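Prenylcyclase (Actinoplanes teichomyceticus, PDB 6IJ1) is probably a terpene-cyclase-like enzyme that cyclises or transfers prenyl chains. Local coordinates at residues 12-17 and 55-60; 19-24 and 328-333; 274-279 and 335-340. One frame throughout, in Å; residues are numbered along the deposited sequence.

Contact 1 (12-17 and 55-60); sequences SAVRRG and LPHEAA
The imidazole of His57 is the flat group here, and it presents an edge to Val14: CG1 of Val14 lies near the ring plane, 4.0 Å from NE2 of His57 and almost as close to CD2. Arg15 comes in obliquely, its CB 4.1 Å from His57 CE1, and NE2 of His57 also comes 4.1 Å from Arg15 CA, at the helix backbone. Val14 holds CG1 anti to its own N (chi1 169°), the branch that meets both the ring and, on the buried side, Leu55, whose CD1 is 4.3 Å from Val14 CG1. Leu55 and His57 bracket an inverse gamma turn centred on Pro56, with a weak bond of 2.9 Å from His57 N to Leu55 O; His57 then takes the N-cap position of helix 58-71. The turn thus aims both side chains at helix 10-23. Leu337 of helix 327-341 also packs on Val14, while Arg338 touches Leu55. Were His57 replaced by an alanine, Val14 CG1 and Arg15 CB would probably lose their ring cover and a gap would open between helix 10-23 and the turn. Contact across the two segments is by van der Waals touch alone, and with Arg15 NE 5.5 Å from His57 ND1, a positive charge on the imidazole may be slightly disfavoured, though Arg15 is exposed and solvent would screen much of the effect.

Contact 2 (19-24 and 328-333); sequences DFLLDR and HTTATV
The hydroxyl of Thr330 is held by two backbone groups: OG1 bonds to Gly326 O, one turn back, and weakly with Trp285 N from the loop after helix 265-278, while across the contact it lies 3.9 Å from CE2 of Phe20, at a slant to the ring. With chi1 at -63°, Thr330 keeps CG2 anti to its N, and this methyl reaches Leu21, 4.2 Å from its CG, as well as CD2 of Phe20. Leu21 runs past Thr330 in the opposite direction, and its CD1 stops 4.4 Å from Ala331 CB. Helices 10-23 and 327-341, the first and last of the chain, meet here roughly antiparallel, their local axes at 142°, consistent with closure of an alpha-alpha barrel like those of class II terpene cyclases. Helix 10-23 leads into a segment resembling a QW motif, with Arg25 where glutamine is usual: Leu21 O accepts from Trp31 NE1 and Leu22 O from Arg25 NE. Phe20 is covered on one face by Arg24, whose CG sits 3.8 Å above the ring plane; the guanidinium in turn has Phe20 CE1 over its centre. A bound acetate, probably from the crystallisation liquor, lies about 4 Å from the Phe20 side chain.

Contact 3 (274-279 and 335-340); sequences WLTRHQ and QALRTA
Apolar packing carries this contact, and Leu275 and Leu337 are its centre: CB of Leu275 is 4.2 Å from CD2 of Leu337. Leu337 has CD1 anti to its CA (chi2 179°), which leaves CD2 as the branch turned to the neighbouring helix. That same CD2 lies 4.3 Å from Thr276 OG1, a polar atom already bonded to Ala272 O and so able to border a methyl group. Further along, Leu275 CD1 comes within 4.5 Å of Ala336 CB, the two helices crossing at 132°. Several polar bonds tie helix 265-278 to what follows it, a sequence that fits the QW motif of triterpene cyclases and their relatives: Leu275 O accepts from Trp285 NE1, and Gln279 NE2 bonds to Gly283 O in the loop beyond and to Ala13 O of helix 10-23. Flat groups gather round Trp274. The imidazole of His278 lies over the indole but offset toward its rim, its ND1 3.2 Å above the Trp274 ring plane, and ND1 also donates to Trp274 O at 3.0 Å, the acceptor close to the imidazole plane. At the indole's edge sits Leu275 CD2. Arg277 lays its guanidinium over Trp274 CA, with NH2 bonded to Asp233 O.

Contacts 2 and 3 are buried and both use helix 327-341, which meets helix 10-23 at contact 2 and helix 265-278 at contact 3; Val333 and Leu275 touch between them. Contact 1 lies farther out, only partly buried, and joins the other end of helix 10-23 to the turn before helix 58-71. Its chemistry differs accordingly: an imidazole and an exposed arginine join a valine and a leucine, whereas the inner two are leucine, alanine and threonine, with a phenylalanine in contact 2. The bond of Gln279 NE2 to Ala13 O joins contact 3 to contact 1. Both inner contacts adjoin sequences resembling QW motifs.

Contact 1 (12-17 and 55-60)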
ATOM      1  N   SER A  12       5.425 -17.837  15.391  1.00 29.66           N
ATOM      2  CA  SER A  12       4.080 -18.039  15.907  1.00 27.22           C
ATOM      3  C   SER A  12       3.184 -16.848  15.560  1.00 20.25           C
ATOM      4  O   SER A  12       2.018 -17.036  15.220  1.00 22.69           O
ATOM      5  CB  SER A  12       4.115 -18.237  17.412  1.00 30.19           C
ATOM      6  OG  SER A  12       2.795 -18.534  17.878  1.00 43.93           O
ATOM      7  N   ALA A  13       3.696 -15.636  15.714  1.00 25.01           N
ATOM      8  CA  ALA A  13       2.899 -14.473  15.337  1.00 20.03           C
ATOM      9  C   ALA A  13       2.473 -14.552  13.894  1.00 19.39           C
ATOM     10  O   ALA A  13       1.325 -14.249  13.560  1.00 18.50           O
ATOM     11  CB  ALA A  13       3.687 -13.198  15.590  1.00 20.66           C
ATOM     12  N   VAL A  14       3.393 -14.929  12.993  1.00 20.17           N
ATOM     13  CA  VAL A  14       3.033 -15.012  11.577  1.00 18.32           C
ATOM     14  C   VAL A  14       1.952 -16.055  11.366  1.00 16.79           C
ATOM     15  O   VAL A  14       0.988 -15.834  10.630  1.00 20.09           O
ATOM     16  CB  VAL A  14       4.292 -15.284  10.729  1.00 20.05           C
ATOM     17  CG1 VAL A  14       3.943 -15.644   9.292  1.00 20.56           C
ATOM     18  CG2 VAL A  14       5.170 -14.063  10.718  1.00 23.02           C
ATOM     19  N   ARG A  15       2.140 -17.251  11.944  1.00 19.21           N
ATOM     20  CA  ARG A  15       1.125 -18.282  11.826  1.00 19.75           C
ATOM     21  C   ARG A  15      -0.249 -17.808  12.300  1.00 18.39           C
ATOM     22  O   ARG A  15      -1.245 -17.993  11.607  1.00 20.30           O
ATOM     23  CB  ARG A  15       1.555 -19.537  12.596  1.00 22.60           C
ATOM     24  CG  ARG A  15       0.569 -20.702  12.411  1.00 34.70           C
ATOM     25  CD  ARG A  15       0.894 -21.889  13.347  1.00 44.30           C
ATOM     26  NE  ARG A  15       2.335 -21.957  13.605  1.00 63.42           N
ATOM     27  CZ  ARG A  15       2.899 -21.629  14.773  1.00 61.13           C
ATOM     28  NH1 ARG A  15       2.132 -21.209  15.781  1.00 62.52           N
ATOM     29  NH2 ARG A  15       4.221 -21.698  14.932  1.00 47.36           N
ATOM     30  N   ARG A  16      -0.289 -17.127  13.459  1.00 17.82           N
ATOM     31  CA  ARG A  16      -1.584 -16.671  13.973  1.00 17.88           C
ATOM     32  C   ARG A  16      -2.200 -15.560  13.102  1.00 19.05           C
ATOM     33  O   ARG A  16      -3.421 -15.489  12.957  1.00 17.56           O
ATOM     34  CB  ARG A  16      -1.421 -16.164  15.395  1.00 16.99           C
ATOM     35  CG  ARG A  16      -1.227 -17.325  16.419  1.00 19.86           C
ATOM     36  CD  ARG A  16      -0.700 -16.760  17.756  1.00 24.96           C
ATOM     37  NE  ARG A  16      -1.653 -15.777  18.229  1.00 26.22           N
ATOM     38  CZ  ARG A  16      -1.357 -14.783  19.054  1.00 28.72           C
ATOM     39  NH1 ARG A  16      -0.139 -14.637  19.571  1.00 30.59           N
ATOM     40  NH2 ARG A  16      -2.298 -13.916  19.387  1.00 31.41           N
ATOM     41  N   GLY A  17      -1.361 -14.726  12.489  1.00 18.70           N
ATOM     42  CA  GLY A  17      -1.865 -13.712  11.581  1.00 18.00           C
ATOM     43  C   GLY A  17      -2.395 -14.314  10.295  1.00 16.08           C
ATOM     44  O   GLY A  17      -3.411 -13.874   9.742  1.00 15.97           O
ATOM     45  N   LEU A  55       4.619 -15.903   2.329  1.00 23.47           N
ATOM     46  CA  LEU A  55       4.782 -16.488   3.649  1.00 26.36           C
ATOM     47  C   LEU A  55       4.990 -17.987   3.520  1.00 26.08           C
ATOM     48  O   LEU A  55       4.450 -18.621   2.616  1.00 26.81           O
ATOM     49  CB  LEU A  55       3.554 -16.216   4.515  1.00 23.70           C
ATOM     50  CG  LEU A  55       3.353 -14.699   4.711  1.00 21.15           C
ATOM     51  CD1 LEU A  55       2.130 -14.457   5.585  1.00 22.79           C
ATOM     52  CD2 LEU A  55       4.586 -14.030   5.304  1.00 23.06           C
ATOM     53  N   PRO A  56       5.741 -18.578   4.450  1.00 29.18           N
ATOM     54  CA  PRO A  56       6.055 -20.016   4.355  1.00 35.01           C
ATOM     55  C   PRO A  56       4.968 -20.887   4.979  1.00 30.36           C
ATOM     56  O   PRO A  56       5.176 -21.596   5.985  1.00 36.76           O
ATOM     57  CB  PRO A  56       7.388 -20.100   5.104  1.00 33.82           C
ATOM     58  CG  PRO A  56       7.226 -19.080   6.232  1.00 33.75           C
ATOM     59  CD  PRO A  56       6.456 -17.917   5.560  1.00 30.97           C
ATOM     60  N   HIS A  57       3.779 -20.856   4.377  1.00 25.69           N
ATOM     61  CA  HIS A  57       2.631 -21.597   4.881  1.00 26.72           C
ATOM     62  C   HIS A  57       1.825 -22.030   3.670  1.00 28.31           C
ATOM     63  O   HIS A  57       1.400 -21.199   2.866  1.00 25.95           O
ATOM     64  CB  HIS A  57       1.799 -20.733   5.878  1.00 28.09           C
ATOM     65  CG  HIS A  57       2.528 -20.427   7.164  1.00 36.28           C
ATOM     66  ND1 HIS A  57       2.707 -21.360   8.170  1.00 41.78           N
ATOM     67  CD2 HIS A  57       3.165 -19.303   7.586  1.00 38.92           C
ATOM     68  CE1 HIS A  57       3.395 -20.818   9.161  1.00 39.73           C
ATOM     69  NE2 HIS A  57       3.691 -19.573   8.832  1.00 35.26           N
ATOM     70  N   GLU A  58       1.645 -23.337   3.488  1.00 27.00           N
ATOM     71  CA  GLU A  58       1.045 -23.788   2.245  1.00 25.96           C
ATOM     72  C   GLU A  58      -0.374 -23.249   2.066  1.00 25.84           C
ATOM     73  O   GLU A  58      -0.784 -22.921   0.939  1.00 26.50           O
ATOM     74  CB  GLU A  58       1.082 -25.327   2.166  1.00 36.51           C
ATOM     75  CG  GLU A  58       0.327 -26.050   3.259  1.00 57.58           C
ATOM     76  CD  GLU A  58       0.422 -27.585   3.155  1.00 78.88           C
ATOM     77  OE1 GLU A  58       0.971 -28.103   2.145  1.00 70.03           O
ATOM     78  OE2 GLU A  58      -0.056 -28.268   4.097  1.00 79.14           O
ATOM     79  N   ALA A  59      -1.148 -23.145   3.156  1.00 28.77           N
ATOM     80  CA  ALA A  59      -2.517 -22.657   3.034  1.00 24.64           C
ATOM     81  C   ALA A  59      -2.559 -21.179   2.618  1.00 21.65           C
ATOM     82  O   ALA A  59      -3.489 -20.751   1.916  1.00 23.97           O
ATOM     83  CB  ALA A  59      -3.261 -22.807   4.362  1.00 26.71           C
ATOM     84  N   ALA A  60      -1.575 -20.416   3.061  1.00 22.36           N
ATOM     85  CA  ALA A  60      -1.456 -19.028   2.629  1.00 22.74           C
ATOM     86  C   ALA A  60      -1.214 -18.931   1.130  1.00 20.95           C
ATOM     87  O   ALA A  60      -1.869 -18.156   0.420  1.00 21.78           O
ATOM     88  CB  ALA A  60      -0.300 -18.353   3.370  1.00 19.31           C
TER

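Contact 2 (19-24 and 328-333)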
ATOM      1  N   ASP A  19      -3.743 -17.367  10.140  1.00 18.39           N
ATOM      2  CA  ASP A  19      -5.045 -17.919  10.494  1.00 19.73           C
ATOM      3  C   ASP A  19      -6.104 -16.827  10.566  1.00 19.27           C
ATOM      4  O   ASP A  19      -7.225 -17.039  10.149  1.00 19.88           O
ATOM      5  CB  ASP A  19      -4.995 -18.617  11.835  1.00 22.29           C
ATOM      6  CG  ASP A  19      -4.220 -19.958  11.793  1.00 33.88           C
ATOM      7  OD1 ASP A  19      -4.142 -20.591  10.720  1.00 39.33           O
ATOM      8  OD2 ASP A  19      -3.718 -20.344  12.846  1.00 37.89           O
ATOM      9  N   PHE A  20      -5.777 -15.651  11.132  1.00 18.32           N
ATOM     10  CA  PHE A  20      -6.755 -14.554  11.129  1.00 18.07           C
ATOM     11  C   PHE A  20      -7.186 -14.220   9.708  1.00 16.23           C
ATOM     12  O   PHE A  20      -8.368 -14.118   9.415  1.00 18.87           O
ATOM     13  CB  PHE A  20      -6.151 -13.318  11.824  1.00 16.75           C
ATOM     14  CG  PHE A  20      -7.001 -12.075  11.684  1.00 17.44           C
ATOM     15  CD1 PHE A  20      -8.009 -11.814  12.589  1.00 17.10           C
ATOM     16  CD2 PHE A  20      -6.778 -11.162  10.639  1.00 17.44           C
ATOM     17  CE1 PHE A  20      -8.818 -10.643  12.441  1.00 17.14           C
ATOM     18  CE2 PHE A  20      -7.564 -10.004  10.518  1.00 17.61           C
ATOM     19  CZ  PHE A  20      -8.572  -9.756  11.390  1.00 18.61           C
ATOM     20  N   LEU A  21      -6.223 -14.066   8.785  1.00 16.74           N
ATOM     21  CA  LEU A  21      -6.603 -13.633   7.445  1.00 17.65           C
ATOM     22  C   LEU A  21      -7.370 -14.727   6.698  1.00 17.93           C
ATOM     23  O   LEU A  21      -8.343 -14.448   6.018  1.00 19.09           O
ATOM     24  CB  LEU A  21      -5.362 -13.236   6.641  1.00 19.08           C
ATOM     25  CG  LEU A  21      -4.661 -11.935   7.092  1.00 14.28           C
ATOM     26  CD1 LEU A  21      -3.358 -11.757   6.342  1.00 16.53           C
ATOM     27  CD2 LEU A  21      -5.629 -10.765   6.867  1.00 16.91           C
ATOM     28  N   LEU A  22      -6.940 -15.983   6.821  1.00 18.60           N
ATOM     29  CA  LEU A  22      -7.699 -17.058   6.174  1.00 20.17           C
ATOM     30  C   LEU A  22      -9.107 -17.168   6.738  1.00 21.92           C
ATOM     31  O   LEU A  22     -10.049 -17.425   5.985  1.00 21.24           O
ATOM     32  CB  LEU A  22      -6.946 -18.379   6.338  1.00 21.34           C
ATOM     33  CG  LEU A  22      -5.640 -18.459   5.586  1.00 20.62           C
ATOM     34  CD1 LEU A  22      -4.950 -19.811   5.983  1.00 25.87           C
ATOM     35  CD2 LEU A  22      -5.838 -18.339   4.071  1.00 24.36           C
ATOM     36  N   ASP A  23      -9.279 -16.994   8.062  1.00 20.22           N
ATOM     37  CA  ASP A  23     -10.626 -17.054   8.632  1.00 20.73           C
ATOM     38  C   ASP A  23     -11.499 -15.900   8.196  1.00 22.82           C
ATOM     39  O   ASP A  23     -12.740 -16.015   8.249  1.00 23.87           O
ATOM     40  CB  ASP A  23     -10.551 -17.105  10.159  1.00 22.39           C
ATOM     41  CG  ASP A  23     -10.043 -18.451  10.671  1.00 41.12           C
ATOM     42  OD1 ASP A  23      -9.924 -19.390   9.847  1.00 48.98           O
ATOM     43  OD2 ASP A  23      -9.772 -18.582  11.887  1.00 47.96           O
ATOM     44  N   ARG A  24     -10.920 -14.789   7.740  1.00 19.33           N
ATOM     45  CA  ARG A  24     -11.715 -13.652   7.302  1.00 21.54           C
ATOM     46  C   ARG A  24     -11.967 -13.645   5.788  1.00 21.45           C
ATOM     47  O   ARG A  24     -12.522 -12.677   5.255  1.00 21.90           O
ATOM     48  CB  ARG A  24     -11.039 -12.326   7.747  1.00 22.69           C
ATOM     49  CG  ARG A  24     -10.768 -12.082   9.243  1.00 32.80           C
ATOM     50  CD  ARG A  24     -11.980 -12.231  10.004  1.00 32.73           C
ATOM     51  NE  ARG A  24     -11.895 -12.016  11.467  1.00 41.10           N
ATOM     52  CZ  ARG A  24     -11.329 -12.859  12.336  1.00 39.31           C
ATOM     53  NH1 ARG A  24     -10.665 -13.933  11.892  1.00 36.83           N
ATOM     54  NH2 ARG A  24     -11.389 -12.605  13.660  1.00 38.17           N
ATOM     55  N   HIS A 328      -5.972  -4.973   6.295  1.00 13.29           N
ATOM     56  CA  HIS A 328      -4.842  -4.285   5.690  1.00 12.86           C
ATOM     57  C   HIS A 328      -3.705  -4.156   6.678  1.00 13.99           C
ATOM     58  O   HIS A 328      -2.553  -4.441   6.357  1.00 13.70           O
ATOM     59  CB  HIS A 328      -5.326  -2.912   5.187  1.00 13.41           C
ATOM     60  CG  HIS A 328      -4.379  -2.232   4.252  1.00 12.94           C
ATOM     61  ND1 HIS A 328      -3.139  -1.806   4.647  1.00 14.20           N
ATOM     62  CD2 HIS A 328      -4.490  -1.936   2.936  1.00 14.45           C
ATOM     63  CE1 HIS A 328      -2.518  -1.260   3.618  1.00 14.73           C
ATOM     64  NE2 HIS A 328      -3.311  -1.331   2.550  1.00 14.69           N
ATOM     65  N   THR A 329      -4.026  -3.776   7.910  1.00 12.68           N
ATOM     66  CA  THR A 329      -2.968  -3.658   8.936  1.00 12.14           C
ATOM     67  C   THR A 329      -2.294  -4.990   9.164  1.00 11.67           C
ATOM     68  O   THR A 329      -1.071  -5.079   9.212  1.00 13.16           O
ATOM     69  CB  THR A 329      -3.562  -3.157  10.277  1.00 13.12           C
ATOM     70  OG1 THR A 329      -4.134  -1.860  10.127  1.00 12.80           O
ATOM     71  CG2 THR A 329      -2.473  -3.090  11.387  1.00 13.40           C
ATOM     72  N   THR A 330      -3.072  -6.054   9.314  1.00 13.30           N
ATOM     73  CA  THR A 330      -2.467  -7.341   9.624  1.00 12.41           C
ATOM     74  C   THR A 330      -1.585  -7.812   8.478  1.00 13.17           C
ATOM     75  O   THR A 330      -0.484  -8.315   8.732  1.00 14.24           O
ATOM     76  CB  THR A 330      -3.596  -8.337   9.920  1.00 14.05           C
ATOM     77  OG1 THR A 330      -4.301  -7.880  11.061  1.00 15.45           O
ATOM     78  CG2 THR A 330      -3.005  -9.738  10.201  1.00 14.75           C
ATOM     79  N   ALA A 331      -2.055  -7.635   7.232  1.00 14.46           N
ATOM     80  CA  ALA A 331      -1.194  -8.035   6.110  1.00 14.58           C
ATOM     81  C   ALA A 331       0.101  -7.247   6.116  1.00 13.75           C
ATOM     82  O   ALA A 331       1.203  -7.805   5.880  1.00 14.80           O
ATOM     83  CB  ALA A 331      -1.930  -7.863   4.776  1.00 14.94           C
ATOM     84  N   THR A 332       0.009  -5.927   6.332  1.00 13.43           N
ATOM     85  CA  THR A 332       1.198  -5.078   6.388  1.00 12.72           C
ATOM     86  C   THR A 332       2.179  -5.546   7.455  1.00 13.19           C
ATOM     87  O   THR A 332       3.411  -5.596   7.218  1.00 13.12           O
ATOM     88  CB  THR A 332       0.771  -3.618   6.636  1.00 13.39           C
ATOM     89  OG1 THR A 332      -0.227  -3.234   5.656  1.00 13.55           O
ATOM     90  CG2 THR A 332       1.938  -2.670   6.552  1.00 14.46           C
ATOM     91  N   VAL A 333       1.670  -5.882   8.645  1.00 13.20           N
ATOM     92  CA  VAL A 333       2.513  -6.347   9.718  1.00 13.10           C
ATOM     93  C   VAL A 333       3.147  -7.686   9.359  1.00 14.53           C
ATOM     94  O   VAL A 333       4.335  -7.893   9.625  1.00 14.15           O
ATOM     95  CB  VAL A 333       1.678  -6.453  11.027  1.00 13.35           C
ATOM     96  CG1 VAL A 333       2.561  -7.142  12.091  1.00 14.53           C
ATOM     97  CG2 VAL A 333       1.238  -5.018  11.504  1.00 14.66           C
TER

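Contact 3 (274-279 and 335-340)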
ATOM      1  N   TRP A 274       8.139  -5.430  19.378  1.00 15.05           N
ATOM      2  CA  TRP A 274       6.933  -4.649  19.686  1.00 15.53           C
ATOM      3  C   TRP A 274       5.721  -5.221  18.949  1.00 15.65           C
ATOM      4  O   TRP A 274       4.648  -5.452  19.542  1.00 15.48           O
ATOM      5  CB  TRP A 274       7.125  -3.156  19.368  1.00 16.00           C
ATOM      6  CG  TRP A 274       5.977  -2.285  19.866  1.00 15.32           C
ATOM      7  CD1 TRP A 274       5.925  -1.630  21.057  1.00 16.76           C
ATOM      8  CD2 TRP A 274       4.715  -2.054  19.204  1.00 16.58           C
ATOM      9  NE1 TRP A 274       4.704  -0.955  21.164  1.00 17.38           N
ATOM     10  CE2 TRP A 274       3.960  -1.235  20.042  1.00 14.88           C
ATOM     11  CE3 TRP A 274       4.163  -2.479  17.981  1.00 16.64           C
ATOM     12  CZ2 TRP A 274       2.668  -0.808  19.698  1.00 15.62           C
ATOM     13  CZ3 TRP A 274       2.884  -2.015  17.625  1.00 17.54           C
ATOM     14  CH2 TRP A 274       2.150  -1.227  18.493  1.00 16.19           C
ATOM     15  N   LEU A 275       5.856  -5.489  17.637  1.00 15.19           N
ATOM     16  CA  LEU A 275       4.748  -6.098  16.902  1.00 15.08           C
ATOM     17  C   LEU A 275       4.340  -7.433  17.494  1.00 16.23           C
ATOM     18  O   LEU A 275       3.136  -7.700  17.626  1.00 16.88           O
ATOM     19  CB  LEU A 275       5.110  -6.254  15.392  1.00 15.04           C
ATOM     20  CG  LEU A 275       5.243  -4.911  14.711  1.00 13.85           C
ATOM     21  CD1 LEU A 275       6.028  -5.052  13.365  1.00 17.95           C
ATOM     22  CD2 LEU A 275       3.897  -4.255  14.482  1.00 14.53           C
ATOM     23  N   THR A 276       5.324  -8.291  17.858  1.00 16.16           N
ATOM     24  CA  THR A 276       4.951  -9.569  18.445  1.00 16.60           C
ATOM     25  C   THR A 276       4.200  -9.408  19.768  1.00 18.20           C
ATOM     26  O   THR A 276       3.169 -10.083  19.995  1.00 19.62           O
ATOM     27  CB  THR A 276       6.232 -10.394  18.610  1.00 20.42           C
ATOM     28  OG1 THR A 276       6.774 -10.610  17.277  1.00 23.35           O
ATOM     29  CG2 THR A 276       5.881 -11.711  19.142  1.00 24.71           C
ATOM     30  N   ARG A 277       4.627  -8.461  20.602  1.00 17.32           N
ATOM     31  CA  ARG A 277       4.022  -8.272  21.912  1.00 16.74           C
ATOM     32  C   ARG A 277       2.631  -7.679  21.774  1.00 19.48           C
ATOM     33  O   ARG A 277       1.794  -7.854  22.678  1.00 21.30           O
ATOM     34  CB  ARG A 277       4.853  -7.335  22.781  1.00 20.68           C
ATOM     35  CG  ARG A 277       6.130  -7.957  23.289  1.00 25.75           C
ATOM     36  CD  ARG A 277       6.794  -7.054  24.377  1.00 24.40           C
ATOM     37  NE  ARG A 277       6.939  -5.638  24.044  1.00 26.97           N
ATOM     38  CZ  ARG A 277       7.961  -5.148  23.321  1.00 25.96           C
ATOM     39  NH1 ARG A 277       8.919  -5.937  22.908  1.00 24.19           N
ATOM     40  NH2 ARG A 277       8.031  -3.847  23.096  1.00 26.72           N
ATOM     41  N   HIS A 278       2.350  -6.967  20.677  1.00 16.54           N
ATOM     42  CA  HIS A 278       1.081  -6.236  20.588  1.00 16.18           C
ATOM     43  C   HIS A 278       0.061  -6.911  19.664  1.00 15.33           C
ATOM     44  O   HIS A 278      -1.028  -6.365  19.427  1.00 16.15           O
ATOM     45  CB  HIS A 278       1.342  -4.766  20.158  1.00 15.89           C
ATOM     46  CG  HIS A 278       1.851  -3.946  21.296  1.00 17.60           C
ATOM     47  ND1 HIS A 278       3.162  -3.936  21.724  1.00 20.12           N
ATOM     48  CD2 HIS A 278       1.163  -3.181  22.178  1.00 19.17           C
ATOM     49  CE1 HIS A 278       3.256  -3.173  22.804  1.00 18.27           C
ATOM     50  NE2 HIS A 278       2.061  -2.686  23.080  1.00 25.30           N
ATOM     51  N   GLN A 279       0.352  -8.096  19.170  1.00 15.69           N
ATOM     52  CA  GLN A 279      -0.635  -8.821  18.408  1.00 15.25           C
ATOM     53  C   GLN A 279      -1.844  -9.144  19.299  1.00 16.35           C
ATOM     54  O   GLN A 279      -1.707  -9.490  20.479  1.00 17.37           O
ATOM     55  CB  GLN A 279      -0.003 -10.124  17.904  1.00 16.39           C
ATOM     56  CG  GLN A 279      -0.883 -10.898  16.940  1.00 16.01           C
ATOM     57  CD  GLN A 279      -0.189 -12.116  16.380  1.00 17.42           C
ATOM     58  OE1 GLN A 279       0.702 -12.637  16.994  1.00 20.88           O
ATOM     59  NE2 GLN A 279      -0.584 -12.532  15.205  1.00 16.51           N
ATOM     60  N   GLN A 335       3.948  -8.796   6.482  1.00 15.73           N
ATOM     61  CA  GLN A 335       5.054  -8.555   5.537  1.00 15.94           C
ATOM     62  C   GLN A 335       6.297  -8.092   6.285  1.00 16.75           C
ATOM     63  O   GLN A 335       7.429  -8.552   6.001  1.00 16.75           O
ATOM     64  CB  GLN A 335       4.577  -7.535   4.482  1.00 16.27           C
ATOM     65  CG  GLN A 335       5.643  -7.188   3.399  1.00 17.49           C
ATOM     66  CD  GLN A 335       5.721  -8.246   2.369  1.00 24.80           C
ATOM     67  OE1 GLN A 335       4.732  -8.543   1.703  1.00 22.94           O
ATOM     68  NE2 GLN A 335       6.874  -8.859   2.229  1.00 28.07           N
ATOM     69  N   ALA A 336       6.134  -7.223   7.279  1.00 15.38           N
ATOM     70  CA  ALA A 336       7.287  -6.773   8.056  1.00 15.35           C
ATOM     71  C   ALA A 336       7.893  -7.910   8.859  1.00 16.93           C
ATOM     72  O   ALA A 336       9.117  -7.971   9.000  1.00 17.34           O
ATOM     73  CB  ALA A 336       6.834  -5.642   8.997  1.00 16.38           C
ATOM     74  N   LEU A 337       7.060  -8.751   9.460  1.00 15.75           N
ATOM     75  CA  LEU A 337       7.629  -9.838  10.295  1.00 15.97           C
ATOM     76  C   LEU A 337       8.433 -10.798   9.415  1.00 19.41           C
ATOM     77  O   LEU A 337       9.475 -11.260   9.862  1.00 21.90           O
ATOM     78  CB  LEU A 337       6.508 -10.528  11.069  1.00 16.91           C
ATOM     79  CG  LEU A 337       5.944  -9.695  12.216  1.00 18.76           C
ATOM     80  CD1 LEU A 337       4.818 -10.429  12.917  1.00 20.09           C
ATOM     81  CD2 LEU A 337       7.034  -9.318  13.203  1.00 21.14           C
ATOM     82  N   ARG A 338       7.963 -11.050   8.200  1.00 17.25           N
ATOM     83  CA  ARG A 338       8.705 -11.936   7.276  1.00 20.48           C
ATOM     84  C   ARG A 338      10.058 -11.291   6.967  1.00 23.05           C
ATOM     85  O   ARG A 338      11.056 -11.997   6.971  1.00 23.18           O
ATOM     86  CB  ARG A 338       7.872 -12.185   6.019  1.00 23.98           C
ATOM     87  CG  ARG A 338       8.622 -12.901   4.909  1.00 29.96           C
ATOM     88  CD  ARG A 338       8.473 -14.397   5.042  1.00 41.73           C
ATOM     89  NE  ARG A 338       8.994 -14.961   6.273  1.00 52.75           N
ATOM     90  CZ  ARG A 338       9.750 -16.050   6.326  1.00 55.28           C
ATOM     91  NH1 ARG A 338      10.060 -16.682   5.209  1.00 53.46           N
ATOM     92  NH2 ARG A 338      10.200 -16.490   7.487  1.00 53.48           N
ATOM     93  N   THR A 339      10.064  -9.983   6.728  1.00 19.70           N
ATOM     94  CA  THR A 339      11.312  -9.239   6.429  1.00 19.43           C
ATOM     95  C   THR A 339      12.268  -9.318   7.623  1.00 26.28           C
ATOM     96  O   THR A 339      13.464  -9.469   7.407  1.00 26.87           O
ATOM     97  CB  THR A 339      10.980  -7.783   6.100  1.00 23.75           C
ATOM     98  OG1 THR A 339      10.199  -7.814   4.913  1.00 26.82           O
ATOM     99  CG2 THR A 339      12.206  -6.927   5.887  1.00 24.92           C
ATOM    100  N   ALA A 340      11.750  -9.195   8.840  1.00 22.04           N
ATOM    101  CA  ALA A 340      12.626  -9.253  10.030  1.00 23.69           C
ATOM    102  C   ALA A 340      13.263 -10.642  10.136  1.00 30.06           C
ATOM    103  O   ALA A 340      14.451 -10.711  10.441  1.00 34.04           O
ATOM    104  CB  ALA A 340      11.842  -8.912  11.269  1.00 23.37           C
TER